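Local structure of Tox3 (Phaeosphaeria nodorum, 6WES) at residues His15-Arg20 and Pro125-Val130; Val29-Pro34 and Val47-Ala52; Thr76-Phe81 and Gln97-Phe102; Thr92-Gln97 and Glu129-Ala134; Pro101-Phe106 and Asn121-Thr126. The protein acts as a secreted necrotrophic effector, probably recognised through the host factor Snn3, and is seen here as its disulfide-linked beta-barrel portion. One frame throughout, in Å; residues are numbered along the deposited sequence.

Contact 1 of 5, residues His15-Arg20 and Pro125-Val130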
# COMPACT_ATOMS: atom_id res chain seq x y z
N HIS A 15 10.75 -8.04 6.52
CA HIS A 15 11.86 -7.10 6.57
C HIS A 15 12.79 -7.42 7.73
O HIS A 15 12.36 -7.89 8.79
CB HIS A 15 11.35 -5.66 6.71
CG HIS A 15 10.69 -5.16 5.46
ND1 HIS A 15 9.36 -5.38 5.18
CD2 HIS A 15 11.20 -4.52 4.38
CE1 HIS A 15 9.07 -4.88 3.99
NE2 HIS A 15 10.18 -4.34 3.49
N ASP A 16 14.06 -7.09 7.53
CA ASP A 16 15.09 -7.23 8.56
C ASP A 16 15.63 -5.85 8.87
O ASP A 16 16.04 -5.12 7.96
CB ASP A 16 16.18 -8.18 8.07
CG ASP A 16 15.63 -9.55 7.81
OD1 ASP A 16 14.85 -10.06 8.64
OD2 ASP A 16 15.99 -10.15 6.76
N CYS A 17 15.58 -5.47 10.13
CA CYS A 17 15.94 -4.13 10.55
C CYS A 17 17.10 -4.22 11.54
O CYS A 17 17.57 -5.31 11.88
CB CYS A 17 14.73 -3.41 11.16
SG CYS A 17 13.31 -3.18 10.01
N ARG A 18 17.56 -3.05 12.01
CA ARG A 18 18.77 -3.04 12.84
C ARG A 18 18.52 -3.72 14.18
O ARG A 18 19.40 -4.42 14.69
CB ARG A 18 19.32 -1.63 13.03
CG ARG A 18 20.61 -1.64 13.88
CD ARG A 18 21.42 -0.37 13.75
NE ARG A 18 21.75 -0.07 12.36
CZ ARG A 18 22.44 1.00 11.99
NH1 ARG A 18 22.89 1.86 12.90
NH2 ARG A 18 22.69 1.22 10.70
N GLU A 19 17.36 -3.49 14.79
CA GLU A 19 17.08 -4.02 16.12
C GLU A 19 16.23 -5.27 16.12
O GLU A 19 16.23 -5.99 17.13
CB GLU A 19 16.39 -2.96 17.00
CG GLU A 19 17.27 -1.76 17.29
CD GLU A 19 18.49 -2.11 18.09
OE1 GLU A 19 18.39 -2.99 18.97
OE2 GLU A 19 19.56 -1.53 17.80
N ARG A 20 15.52 -5.57 15.04
CA ARG A 20 14.63 -6.72 14.98
C ARG A 20 14.60 -7.24 13.55
O ARG A 20 14.55 -6.44 12.61
CB ARG A 20 13.20 -6.34 15.39
CG ARG A 20 12.28 -7.54 15.40
CD ARG A 20 10.95 -7.20 15.99
NE ARG A 20 11.09 -6.46 17.24
CZ ARG A 20 10.58 -6.86 18.41
NH1 ARG A 20 9.87 -7.98 18.48
NH2 ARG A 20 10.77 -6.12 19.49
N PRO A 125 8.06 -3.31 -1.34
CA PRO A 125 7.90 -2.25 -0.35
C PRO A 125 9.25 -1.92 0.29
O PRO A 125 10.26 -2.59 0.03
CB PRO A 125 6.99 -2.91 0.68
CG PRO A 125 7.45 -4.37 0.67
CD PRO A 125 7.82 -4.66 -0.78
N THR A 126 9.26 -0.89 1.11
CA THR A 126 10.41 -0.60 1.97
C THR A 126 9.93 -0.41 3.40
O THR A 126 8.81 0.05 3.63
CB THR A 126 11.16 0.65 1.52
OG1 THR A 126 10.28 1.79 1.57
CG2 THR A 126 11.71 0.46 0.10
N MET A 127 10.76 -0.77 4.36
CA MET A 127 10.47 -0.55 5.76
C MET A 127 11.56 0.31 6.35
O MET A 127 12.71 0.29 5.89
CB MET A 127 10.36 -1.86 6.56
CG MET A 127 9.88 -1.66 8.01
SD MET A 127 9.57 -3.19 8.90
CE MET A 127 8.03 -3.65 8.05
N HIS A 128 11.19 1.08 7.37
CA HIS A 128 12.03 2.10 7.96
C HIS A 128 11.87 2.00 9.47
O HIS A 128 10.76 1.76 9.95
CB HIS A 128 11.54 3.46 7.39
CG HIS A 128 11.50 3.46 5.89
ND1 HIS A 128 12.56 3.90 5.14
CD2 HIS A 128 10.56 3.02 5.01
CE1 HIS A 128 12.28 3.75 3.85
NE2 HIS A 128 11.07 3.21 3.75
N GLU A 129 12.97 2.12 10.21
CA GLU A 129 12.96 1.86 11.65
C GLU A 129 13.68 2.99 12.39
O GLU A 129 14.73 3.46 11.93
CB GLU A 129 13.70 0.52 11.95
CG GLU A 129 13.88 0.15 13.45
CD GLU A 129 14.87 -1.02 13.72
OE1 GLU A 129 16.06 -0.87 13.42
OE2 GLU A 129 14.46 -2.09 14.22
N VAL A 130 13.14 3.41 13.53
CA VAL A 130 13.86 4.29 14.46
C VAL A 130 13.68 3.73 15.86
O VAL A 130 12.56 3.40 16.26
CB VAL A 130 13.41 5.77 14.34
CG1 VAL A 130 11.90 5.94 14.49
CG2 VAL A 130 14.21 6.69 15.30
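Met127 sets its CB over one face of the His15 imidazole, 3.6 Å from CB to the ring centroid and displaced toward the rim, a CH-pi contact between strands separated in the sheet by strand 144-153. The two side chains cross obliquely. Met127 CG stands anti to its backbone N (chi1 -173°), and the chain then bends at chi3, which brings CE to 3.6 Å from ND1 of His15. A flexible thioether suits this place: its SD passes His15 CB and reaches the SG of Cys17 at 3.9 Å, next to the disulfide from Cys17 to Cys146. At the edge of the same imidazole, CG of Pro125 lies 3.7 Å from CE1 of His15.

Glu129, extended beyond CG, carries its carboxylate to the turn after strand 2-16, which the bond from Cys17 N to Arg20 O closes. Glu19 N is shared between both oxygens, 3.2 Å to OE1 and 3.3 Å to OE2 of Glu129, each met on its syn lone pair. Arg18 N adds a weak bond to OE1, and Cys17 CB packs 3.3 Å from OE2 of Glu129. The strongest partner of OE2 is the hydroxyl of Tyr96. A buried carboxylate given the N-H of Glu19, a hydroxyl and, more weakly, the N-H of Arg18 probably stays ionised, with the more distant guanidinium groups of Arg18 and Arg20 perhaps adding to this.

Contact 2 of 5, residues Val29-Pro34 and Val47-Ala52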
# COMPACT_ATOMS: atom_id res chain seq x y z
N VAL A 29 -5.50 -3.23 0.28
CA VAL A 29 -6.18 -2.01 -0.15
C VAL A 29 -7.34 -2.38 -1.05
O VAL A 29 -7.41 -3.47 -1.61
CB VAL A 29 -5.23 -1.04 -0.88
CG1 VAL A 29 -4.08 -0.62 0.05
CG2 VAL A 29 -4.68 -1.68 -2.17
N ARG A 30 -8.26 -1.42 -1.21
CA ARG A 30 -9.36 -1.51 -2.15
C ARG A 30 -9.27 -0.29 -3.06
O ARG A 30 -8.90 0.80 -2.60
CB ARG A 30 -10.69 -1.49 -1.38
CG ARG A 30 -11.93 -1.41 -2.25
CD ARG A 30 -13.16 -1.64 -1.42
NE ARG A 30 -14.34 -1.22 -2.15
CZ ARG A 30 -15.54 -1.77 -2.04
NH1 ARG A 30 -15.73 -2.80 -1.22
NH2 ARG A 30 -16.54 -1.30 -2.76
N ALA A 31 -9.59 -0.47 -4.34
CA ALA A 31 -9.73 0.64 -5.27
C ALA A 31 -11.16 0.64 -5.78
O ALA A 31 -11.68 -0.41 -6.20
CB ALA A 31 -8.77 0.56 -6.45
N ASP A 32 -11.80 1.80 -5.76
CA ASP A 32 -13.13 1.95 -6.34
C ASP A 32 -12.99 2.82 -7.58
O ASP A 32 -12.30 3.86 -7.54
CB ASP A 32 -14.11 2.55 -5.32
CG ASP A 32 -14.58 1.51 -4.28
OD1 ASP A 32 -15.65 0.88 -4.44
OD2 ASP A 32 -13.87 1.32 -3.27
N ILE A 33 -13.58 2.37 -8.68
CA ILE A 33 -13.39 3.02 -9.99
C ILE A 33 -14.73 3.17 -10.70
O ILE A 33 -15.17 2.22 -11.37
CB ILE A 33 -12.43 2.23 -10.89
CG1 ILE A 33 -11.17 1.79 -10.12
CG2 ILE A 33 -12.08 3.09 -12.09
CD1 ILE A 33 -11.19 0.35 -9.79
N PRO A 34 -15.40 4.30 -10.59
CA PRO A 34 -16.64 4.52 -11.34
C PRO A 34 -16.35 4.62 -12.83
O PRO A 34 -15.26 5.02 -13.25
CB PRO A 34 -17.14 5.87 -10.82
CG PRO A 34 -16.29 6.22 -9.61
CD PRO A 34 -15.04 5.44 -9.74
N VAL A 47 -10.27 7.39 -9.37
CA VAL A 47 -9.99 6.23 -8.54
C VAL A 47 -9.95 6.67 -7.08
O VAL A 47 -9.31 7.68 -6.75
CB VAL A 47 -8.66 5.58 -8.96
CG1 VAL A 47 -8.27 4.46 -8.02
CG2 VAL A 47 -8.75 5.05 -10.40
N THR A 48 -10.61 5.92 -6.21
CA THR A 48 -10.48 6.11 -4.76
C THR A 48 -9.82 4.87 -4.17
O THR A 48 -10.41 3.79 -4.20
CB THR A 48 -11.85 6.33 -4.13
OG1 THR A 48 -12.42 7.55 -4.64
CG2 THR A 48 -11.78 6.42 -2.59
N TRP A 49 -8.63 5.04 -3.62
CA TRP A 49 -7.98 3.96 -2.86
C TRP A 49 -8.43 4.05 -1.41
O TRP A 49 -8.57 5.16 -0.86
CB TRP A 49 -6.46 4.13 -2.88
CG TRP A 49 -5.79 4.03 -4.23
CD1 TRP A 49 -5.45 5.06 -5.05
CD2 TRP A 49 -5.32 2.83 -4.86
NE1 TRP A 49 -4.80 4.58 -6.17
CE2 TRP A 49 -4.71 3.22 -6.07
CE3 TRP A 49 -5.35 1.48 -4.51
CZ2 TRP A 49 -4.12 2.30 -6.93
CZ3 TRP A 49 -4.76 0.56 -5.37
CH2 TRP A 49 -4.16 0.98 -6.57
N SER A 50 -8.61 2.89 -0.77
CA SER A 50 -8.98 2.89 0.64
C SER A 50 -8.33 1.72 1.37
O SER A 50 -7.90 0.74 0.76
CB SER A 50 -10.50 2.85 0.83
OG SER A 50 -11.03 1.67 0.26
N ASN A 51 -8.25 1.86 2.69
CA ASN A 51 -7.67 0.82 3.53
C ASN A 51 -8.57 -0.40 3.57
O ASN A 51 -9.79 -0.29 3.77
CB ASN A 51 -7.55 1.36 4.96
CG ASN A 51 -7.01 0.31 5.93
OD1 ASN A 51 -6.11 -0.44 5.60
ND2 ASN A 51 -7.57 0.28 7.13
N ALA A 52 -7.99 -1.58 3.39
CA ALA A 52 -8.62 -2.83 3.79
C ALA A 52 -7.91 -3.49 4.97
O ALA A 52 -8.58 -4.10 5.80
CB ALA A 52 -8.72 -3.81 2.60
O HOH W 1 -11.86 2.54 -2.20
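Thr48 O accepts from the backbone N of Asp32 at 2.9 Å and has water 1 at 2.8 Å. The same water meets OD2 of Asp32 and OG of Ser50, bridging the polar face of this antiparallel hairpin. Asp32 is also gripped side-on by Arg30, whose extended chain brings NE to OD2 (2.8 Å) and NH2 to OD1 (2.9 Å) of Asp32. Two residues apart on one strand, the two side chains fall on the same face, which lets the acid and the guanidinium meet.

The other face is apolar. Ala31 CB and Val47 CG1 lie over the same face of the Trp49 indole, toward its rim; the small alanine leaves room for so broad a ring. Val29 CG2 meets the indole edge, 3.9 Å from CZ3 of Trp49.

Strand 23-36 pairs on its other side with strand 2-16, and strand 45-53 with strand 63-66. Val29 and Trp49 pack on Phe102 of strand 92-105, which belongs to a distant part of the same sheet.

Contact 3 of 5, residues Thr76-Phe81 and Gln97-Phe102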
# COMPACT_ATOMS: atom_id res chain seq x y z
N THR A 76 1.18 4.78 -2.87
CA THR A 76 1.95 4.16 -1.79
C THR A 76 1.08 4.11 -0.54
O THR A 76 0.58 5.15 -0.09
CB THR A 76 3.24 4.94 -1.53
OG1 THR A 76 4.05 4.92 -2.72
CG2 THR A 76 4.01 4.34 -0.35
N ALA A 77 0.88 2.91 0.01
CA ALA A 77 0.20 2.75 1.29
C ALA A 77 1.21 2.82 2.42
O ALA A 77 2.27 2.18 2.33
CB ALA A 77 -0.52 1.39 1.31
N ILE A 78 0.90 3.56 3.46
CA ILE A 78 1.81 3.77 4.59
C ILE A 78 1.21 3.10 5.82
O ILE A 78 0.04 3.34 6.14
CB ILE A 78 1.99 5.27 4.87
CG1 ILE A 78 2.39 6.05 3.63
CG2 ILE A 78 3.00 5.48 6.01
CD1 ILE A 78 3.80 5.75 3.17
N HIS A 79 2.02 2.29 6.52
CA HIS A 79 1.61 1.57 7.71
C HIS A 79 2.64 1.86 8.80
O HIS A 79 3.82 1.63 8.59
CB HIS A 79 1.58 0.06 7.39
CG HIS A 79 1.42 -0.83 8.59
ND1 HIS A 79 0.48 -0.61 9.56
CD2 HIS A 79 2.07 -1.96 8.95
CE1 HIS A 79 0.56 -1.56 10.48
NE2 HIS A 79 1.52 -2.40 10.12
N ASP A 80 2.19 2.37 9.95
CA ASP A 80 3.05 2.66 11.09
C ASP A 80 2.75 1.69 12.23
O ASP A 80 1.59 1.38 12.50
CB ASP A 80 2.82 4.10 11.59
CG ASP A 80 3.00 5.13 10.49
OD1 ASP A 80 4.07 5.11 9.85
OD2 ASP A 80 2.08 5.95 10.24
N PHE A 81 3.79 1.18 12.90
CA PHE A 81 3.58 0.32 14.05
C PHE A 81 4.79 0.39 14.96
O PHE A 81 5.86 0.80 14.54
CB PHE A 81 3.27 -1.15 13.65
CG PHE A 81 4.35 -1.81 12.84
CD1 PHE A 81 4.47 -1.54 11.49
CD2 PHE A 81 5.24 -2.69 13.44
CE1 PHE A 81 5.48 -2.14 10.74
CE2 PHE A 81 6.25 -3.28 12.69
CZ PHE A 81 6.36 -3.02 11.35
N GLN A 97 7.89 2.09 9.93
CA GLN A 97 6.99 2.55 8.88
C GLN A 97 7.21 1.72 7.63
O GLN A 97 8.34 1.66 7.10
CB GLN A 97 7.25 4.01 8.58
CG GLN A 97 6.29 4.57 7.54
CD GLN A 97 6.40 6.06 7.47
OE1 GLN A 97 7.12 6.60 6.62
NE2 GLN A 97 5.70 6.75 8.36
N LEU A 98 6.15 1.08 7.16
CA LEU A 98 6.17 0.26 5.95
C LEU A 98 5.53 1.06 4.83
O LEU A 98 4.45 1.65 5.01
CB LEU A 98 5.37 -1.01 6.20
CG LEU A 98 5.16 -1.94 5.01
CD1 LEU A 98 6.52 -2.40 4.43
CD2 LEU A 98 4.35 -3.12 5.47
N ARG A 99 6.22 1.15 3.71
CA ARG A 99 5.76 1.91 2.55
C ARG A 99 5.55 0.92 1.42
O ARG A 99 6.51 0.37 0.85
CB ARG A 99 6.78 2.98 2.19
CG ARG A 99 7.05 3.94 3.34
CD ARG A 99 8.09 4.99 3.02
NE ARG A 99 8.46 5.71 4.23
CZ ARG A 99 9.59 6.39 4.40
NH1 ARG A 99 10.46 6.48 3.39
NH2 ARG A 99 9.83 7.00 5.54
N GLN A 100 4.29 0.65 1.09
CA GLN A 100 3.93 -0.44 0.19
C GLN A 100 3.24 0.10 -1.06
O GLN A 100 2.10 0.58 -0.98
CB GLN A 100 3.01 -1.40 0.94
CG GLN A 100 2.42 -2.55 0.11
CD GLN A 100 3.50 -3.46 -0.43
OE1 GLN A 100 4.09 -4.23 0.32
NE2 GLN A 100 3.76 -3.37 -1.74
N PRO A 101 3.88 0.07 -2.23
CA PRO A 101 3.22 0.54 -3.46
C PRO A 101 2.19 -0.46 -3.96
O PRO A 101 2.31 -1.67 -3.75
CB PRO A 101 4.37 0.66 -4.47
CG PRO A 101 5.63 0.53 -3.70
CD PRO A 101 5.31 -0.25 -2.44
N PHE A 102 1.17 0.08 -4.64
CA PHE A 102 0.21 -0.70 -5.41
C PHE A 102 -0.05 0.01 -6.72
O PHE A 102 -0.06 1.24 -6.77
CB PHE A 102 -1.14 -0.85 -4.69
CG PHE A 102 -1.09 -1.67 -3.43
CD1 PHE A 102 -1.18 -3.05 -3.50
CD2 PHE A 102 -0.94 -1.06 -2.18
CE1 PHE A 102 -1.12 -3.82 -2.36
CE2 PHE A 102 -0.89 -1.83 -1.00
CZ PHE A 102 -0.98 -3.21 -1.11
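Gln97 and Asp80 face each other at a non-hydrogen-bonded pair of the antiparallel hairpin made by strands 72-85 and 92-105. Gln97 CB lies 3.6 Å from OD1 of Asp80, and CG, leaving anti to the backbone N (chi1 -177°), comes 3.2 Å from that OD1. CG and CD both lie 3.7 Å from CG2 of Ile78, packing methylene and amide carbon on a branched neighbour. At the tip, NE2 donates to OD1 of Asp80 at 2.8 Å with an N-H...O angle of 164°, while OE1 receives both NE and NH2 of Arg99 from side-on. An amide suits this spot, giving to the carboxylate and accepting from the guanidinium, a relay between opposite charges that do not meet here. Arg99 lies beside Ile78, its CG 3.7 Å from CD1 of Ile78.

The opposite face holds Ala77, His79, Leu98 and Gln100. Ala77 is small enough for its CB to meet the edge of the Phe102 ring, 4.0 Å from CE2. The imidazole of His79 bonds Arg25 of strand 23-36. Four backbone bonds lace the strands; in one of them Ala77 N approaches Gln100 O at 2.8 Å from 40° above the carbonyl plane.

Contact 4 of 5, residues Thr92-Gln97 and Glu129-Ala134; sequences TRCLYQ and EVCIRA
One bond between these strands is covalent: Cys94 SG and Cys131 SG join at 2.1 Å. The two cysteines form a non-hydrogen-bonded pair with CA atoms 4.1 Å apart, and in each SG stands anti to the carbonyl carbon (chi1 near -60° in both). The disulfide torsion is 111°, of right-handed sense.

Backbone hydrogen bonds flank it. Arg93 and Ile132 exchange two, as do Leu95 and Val130.

A further polar bond runs between side chains. Tyr96 OH donates to OE2 of Glu129 at 2.6 Å, using the anti lone pair. The two side chains run side by side and point the same way, with ring and carboxylate planes 53° apart; CE1 of Tyr96 lies 3.3 Å from CG of Glu129. A tyrosine suits the place, offering a ring to the glutamate's methylenes and a hydroxyl to its acid.

Packing contacts complete the pairing. On the other face, Leu95 CB meets CG1 of Val130 at 3.9 Å, the beta-branched valine being well suited to a strand. Toward the strand end, Thr92 OG1 lies 3.2 Å from CD of Arg133.

A disulfide across a non-hydrogen-bonded pair of an antiparallel sheet is in keeping with a secreted, disulfide-linked beta-barrel effector.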
# COMPACT_ATOMS: atom_id res chain seq x y z
N THR A 92 14.01 -1.05 24.82
CA THR A 92 14.23 -0.50 23.49
C THR A 92 12.87 -0.41 22.81
O THR A 92 12.18 -1.42 22.65
CB THR A 92 15.15 -1.41 22.67
OG1 THR A 92 16.39 -1.54 23.37
CG2 THR A 92 15.40 -0.80 21.29
N ARG A 93 12.48 0.79 22.41
CA ARG A 93 11.22 1.00 21.73
C ARG A 93 11.49 1.48 20.32
O ARG A 93 12.27 2.42 20.12
CB ARG A 93 10.36 2.01 22.49
CG ARG A 93 10.15 1.61 23.94
CD ARG A 93 8.97 2.34 24.56
NE ARG A 93 7.72 1.96 23.92
CZ ARG A 93 6.53 2.39 24.32
NH1 ARG A 93 6.44 3.22 25.35
NH2 ARG A 93 5.43 2.00 23.67
N CYS A 94 10.86 0.82 19.35
CA CYS A 94 11.13 1.10 17.95
C CYS A 94 9.84 1.43 17.23
O CYS A 94 8.84 0.71 17.37
CB CYS A 94 11.76 -0.12 17.27
SG CYS A 94 13.36 -0.60 17.99
N LEU A 95 9.88 2.46 16.41
CA LEU A 95 8.78 2.79 15.52
C LEU A 95 9.17 2.36 14.11
O LEU A 95 10.29 2.62 13.66
CB LEU A 95 8.54 4.30 15.54
CG LEU A 95 7.39 4.72 14.62
CD1 LEU A 95 6.06 4.15 15.06
CD2 LEU A 95 7.33 6.22 14.53
N TYR A 96 8.25 1.71 13.43
CA TYR A 96 8.45 1.20 12.08
C TYR A 96 7.45 1.83 11.14
O TYR A 96 6.30 2.07 11.52
CB TYR A 96 8.23 -0.31 12.03
CG TYR A 96 9.25 -1.01 12.84
CD1 TYR A 96 10.46 -1.39 12.28
CD2 TYR A 96 9.02 -1.27 14.19
CE1 TYR A 96 11.44 -2.01 13.06
CE2 TYR A 96 9.97 -1.87 14.96
CZ TYR A 96 11.17 -2.23 14.38
OH TYR A 96 12.13 -2.82 15.18
N GLN A 97 7.89 2.09 9.93
CA GLN A 97 6.99 2.55 8.88
C GLN A 97 7.21 1.72 7.63
O GLN A 97 8.34 1.66 7.10
CB GLN A 97 7.25 4.01 8.58
CG GLN A 97 6.29 4.57 7.54
CD GLN A 97 6.40 6.06 7.47
OE1 GLN A 97 7.12 6.60 6.62
NE2 GLN A 97 5.70 6.75 8.36
N GLU A 129 12.97 2.12 10.21
CA GLU A 129 12.96 1.86 11.65
C GLU A 129 13.68 2.99 12.39
O GLU A 129 14.73 3.46 11.93
CB GLU A 129 13.70 0.52 11.95
CG GLU A 129 13.88 0.15 13.45
CD GLU A 129 14.87 -1.02 13.72
OE1 GLU A 129 16.06 -0.87 13.42
OE2 GLU A 129 14.46 -2.09 14.22
N VAL A 130 13.14 3.41 13.53
CA VAL A 130 13.86 4.29 14.46
C VAL A 130 13.68 3.73 15.86
O VAL A 130 12.56 3.40 16.26
CB VAL A 130 13.41 5.77 14.34
CG1 VAL A 130 11.90 5.94 14.49
CG2 VAL A 130 14.21 6.69 15.30
N CYS A 131 14.78 3.57 16.60
CA CYS A 131 14.72 2.98 17.93
C CYS A 131 15.38 3.88 18.97
O CYS A 131 16.35 4.59 18.68
CB CYS A 131 15.43 1.63 18.00
SG CYS A 131 14.77 0.42 16.90
N ILE A 132 14.86 3.82 20.19
CA ILE A 132 15.47 4.50 21.33
C ILE A 132 15.37 3.60 22.55
O ILE A 132 14.44 2.80 22.70
CB ILE A 132 14.78 5.87 21.58
CG1 ILE A 132 15.49 6.64 22.70
CG2 ILE A 132 13.32 5.70 21.96
CD1 ILE A 132 15.09 8.11 22.75
N ARG A 133 16.35 3.74 23.45
CA ARG A 133 16.24 3.12 24.78
C ARG A 133 15.54 4.15 25.67
O ARG A 133 16.17 5.07 26.19
CB ARG A 133 17.62 2.78 25.31
CG ARG A 133 18.28 1.58 24.67
CD ARG A 133 17.95 0.31 25.43
NE ARG A 133 17.83 0.53 26.87
CZ ARG A 133 18.72 0.13 27.77
NH1 ARG A 133 19.81 -0.52 27.39
NH2 ARG A 133 18.51 0.37 29.06
N ALA A 134 14.23 3.99 25.84
CA ALA A 134 13.43 4.98 26.56
C ALA A 134 12.06 4.38 26.86
O ALA A 134 11.67 3.34 26.31
CB ALA A 134 13.28 6.27 25.75

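Contact 5 of 5, residues Pro101-Phe106 and Asn121-Thr126; sequences PFTLGF and NPQRPT
The Gln123 amide lies between Pro101 and Thr103, which approach it from opposite sides of its plane. On one side Pro101 CB stands 4.0 Å from CD of Gln123, and about as far from OE1 and NE2, a flat group resting against a proline ring. On the other, Thr103 OG1 donates to OE1 of Gln123 at 2.6 Å, coming from 36° out of the carbonyl plane. The threonine and glutamine side chains meet at about a right angle. Gln123 spans the gap because its chain is extended beyond CG, with chi2 at -172°. Thr103 OG1 also bonds the hydroxyl of Thr74 on strand 72-85.

Here the long irregular connection between antiparallel strands 92-105 and 126-133 returns beside the strand it left. No direct backbone bond joins the two segments here; water 2 bridges them, donating to Pro101 O (2.9 Å) and accepting from Gln123 N (3.0 Å). Proline has no N-H to offer, and its CD lies 3.5 Å from Arg124 O. That same CD packs 3.9 Å from CA of Pro125, which just precedes strand 126-133. Gln123 O is bonded by the side-chain amide of Gln100, just before Pro101.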
# COMPACT_ATOMS: atom_id res chain seq x y z
N PRO A 101 3.88 0.07 -2.23
CA PRO A 101 3.22 0.54 -3.46
C PRO A 101 2.19 -0.46 -3.96
O PRO A 101 2.31 -1.67 -3.75
CB PRO A 101 4.37 0.66 -4.47
CG PRO A 101 5.63 0.53 -3.70
CD PRO A 101 5.31 -0.25 -2.44
N PHE A 102 1.17 0.08 -4.64
CA PHE A 102 0.21 -0.70 -5.41
C PHE A 102 -0.05 0.01 -6.72
O PHE A 102 -0.06 1.24 -6.77
CB PHE A 102 -1.14 -0.85 -4.69
CG PHE A 102 -1.09 -1.67 -3.43
CD1 PHE A 102 -1.18 -3.05 -3.50
CD2 PHE A 102 -0.94 -1.06 -2.18
CE1 PHE A 102 -1.12 -3.82 -2.36
CE2 PHE A 102 -0.89 -1.83 -1.00
CZ PHE A 102 -0.98 -3.21 -1.11
N THR A 103 -0.26 -0.76 -7.79
CA THR A 103 -0.52 -0.19 -9.11
C THR A 103 -1.76 -0.85 -9.67
O THR A 103 -1.92 -2.07 -9.60
CB THR A 103 0.66 -0.40 -10.06
OG1 THR A 103 1.79 0.31 -9.55
CG2 THR A 103 0.34 0.08 -11.49
N LEU A 104 -2.64 -0.02 -10.21
CA LEU A 104 -3.84 -0.45 -10.91
C LEU A 104 -3.57 -0.26 -12.40
O LEU A 104 -3.28 0.87 -12.83
CB LEU A 104 -4.98 0.46 -10.44
CG LEU A 104 -6.40 0.29 -10.91
CD1 LEU A 104 -6.96 -1.05 -10.49
CD2 LEU A 104 -7.22 1.43 -10.33
N GLY A 105 -3.67 -1.33 -13.18
CA GLY A 105 -3.43 -1.29 -14.61
C GLY A 105 -4.73 -1.43 -15.38
O GLY A 105 -5.59 -2.24 -15.02
N PHE A 106 -4.85 -0.67 -16.47
CA PHE A 106 -6.02 -0.70 -17.34
C PHE A 106 -5.67 -1.16 -18.74
O PHE A 106 -4.54 -0.98 -19.23
CB PHE A 106 -6.63 0.70 -17.47
CG PHE A 106 -7.11 1.27 -16.16
CD1 PHE A 106 -8.36 0.94 -15.67
CD2 PHE A 106 -6.31 2.11 -15.41
CE1 PHE A 106 -8.81 1.42 -14.47
CE2 PHE A 106 -6.78 2.64 -14.20
CZ PHE A 106 -8.02 2.27 -13.72
N ASN A 121 0.88 -7.20 -10.19
CA ASN A 121 2.05 -7.87 -9.67
C ASN A 121 2.41 -7.26 -8.33
O ASN A 121 2.28 -6.05 -8.16
CB ASN A 121 3.23 -7.70 -10.62
CG ASN A 121 2.95 -8.29 -12.00
OD1 ASN A 121 2.81 -9.51 -12.14
ND2 ASN A 121 2.83 -7.43 -13.00
N PRO A 122 2.87 -8.05 -7.37
CA PRO A 122 3.34 -7.48 -6.10
C PRO A 122 4.48 -6.52 -6.38
O PRO A 122 5.34 -6.77 -7.23
CB PRO A 122 3.83 -8.70 -5.32
CG PRO A 122 3.13 -9.88 -5.98
CD PRO A 122 3.01 -9.52 -7.42
N GLN A 123 4.46 -5.39 -5.68
CA GLN A 123 5.52 -4.41 -5.80
C GLN A 123 6.35 -4.39 -4.53
O GLN A 123 5.83 -4.58 -3.43
CB GLN A 123 4.95 -3.03 -6.09
CG GLN A 123 4.52 -2.90 -7.56
CD GLN A 123 4.15 -1.48 -7.88
OE1 GLN A 123 2.98 -1.12 -7.80
NE2 GLN A 123 5.14 -0.65 -8.21
N ARG A 124 7.64 -4.16 -4.70
CA ARG A 124 8.57 -4.19 -3.58
C ARG A 124 8.31 -3.04 -2.62
O ARG A 124 8.34 -1.87 -3.03
CB ARG A 124 10.00 -4.08 -4.12
CG ARG A 124 11.10 -4.20 -3.06
CD ARG A 124 12.51 -4.09 -3.71
NE ARG A 124 13.59 -4.15 -2.71
CZ ARG A 124 14.84 -4.50 -2.99
NH1 ARG A 124 15.20 -4.83 -4.22
NH2 ARG A 124 15.75 -4.54 -2.01
N PRO A 125 8.06 -3.31 -1.34
CA PRO A 125 7.90 -2.25 -0.35
C PRO A 125 9.25 -1.92 0.29
O PRO A 125 10.26 -2.59 0.03
CB PRO A 125 6.99 -2.91 0.68
CG PRO A 125 7.45 -4.37 0.67
CD PRO A 125 7.82 -4.66 -0.78
N THR A 126 9.26 -0.89 1.11
CA THR A 126 10.41 -0.60 1.97
C THR A 126 9.93 -0.41 3.40
O THR A 126 8.81 0.05 3.63
CB THR A 126 11.16 0.65 1.52
OG1 THR A 126 10.28 1.79 1.57
CG2 THR A 126 11.71 0.46 0.10
O HOH W 2 1.91 -4.49 -4.33

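How the contacts relate
All five contacts reach one antiparallel sheet that forms the beta barrel. Contacts 3, 4 and 5 share strand 92-105, which pairs with 126-133 in contact 4 and with 72-85 in contact 3. Contact 1 shares Glu129 and Val130 with contact 4, their centres about 10 Å apart, and continues from that strand to the end of strand 2-16. Contact 2 closes first along the chain and is nested, with contact 3, inside the loop that contact 1 closes. Its centre is about 31 Å from that of contact 4, on the other side of the chain's centre, yet its side chains touch those of contacts 3 and 5. The long central strand thus connects a disulfide-bearing end with the apolar interior.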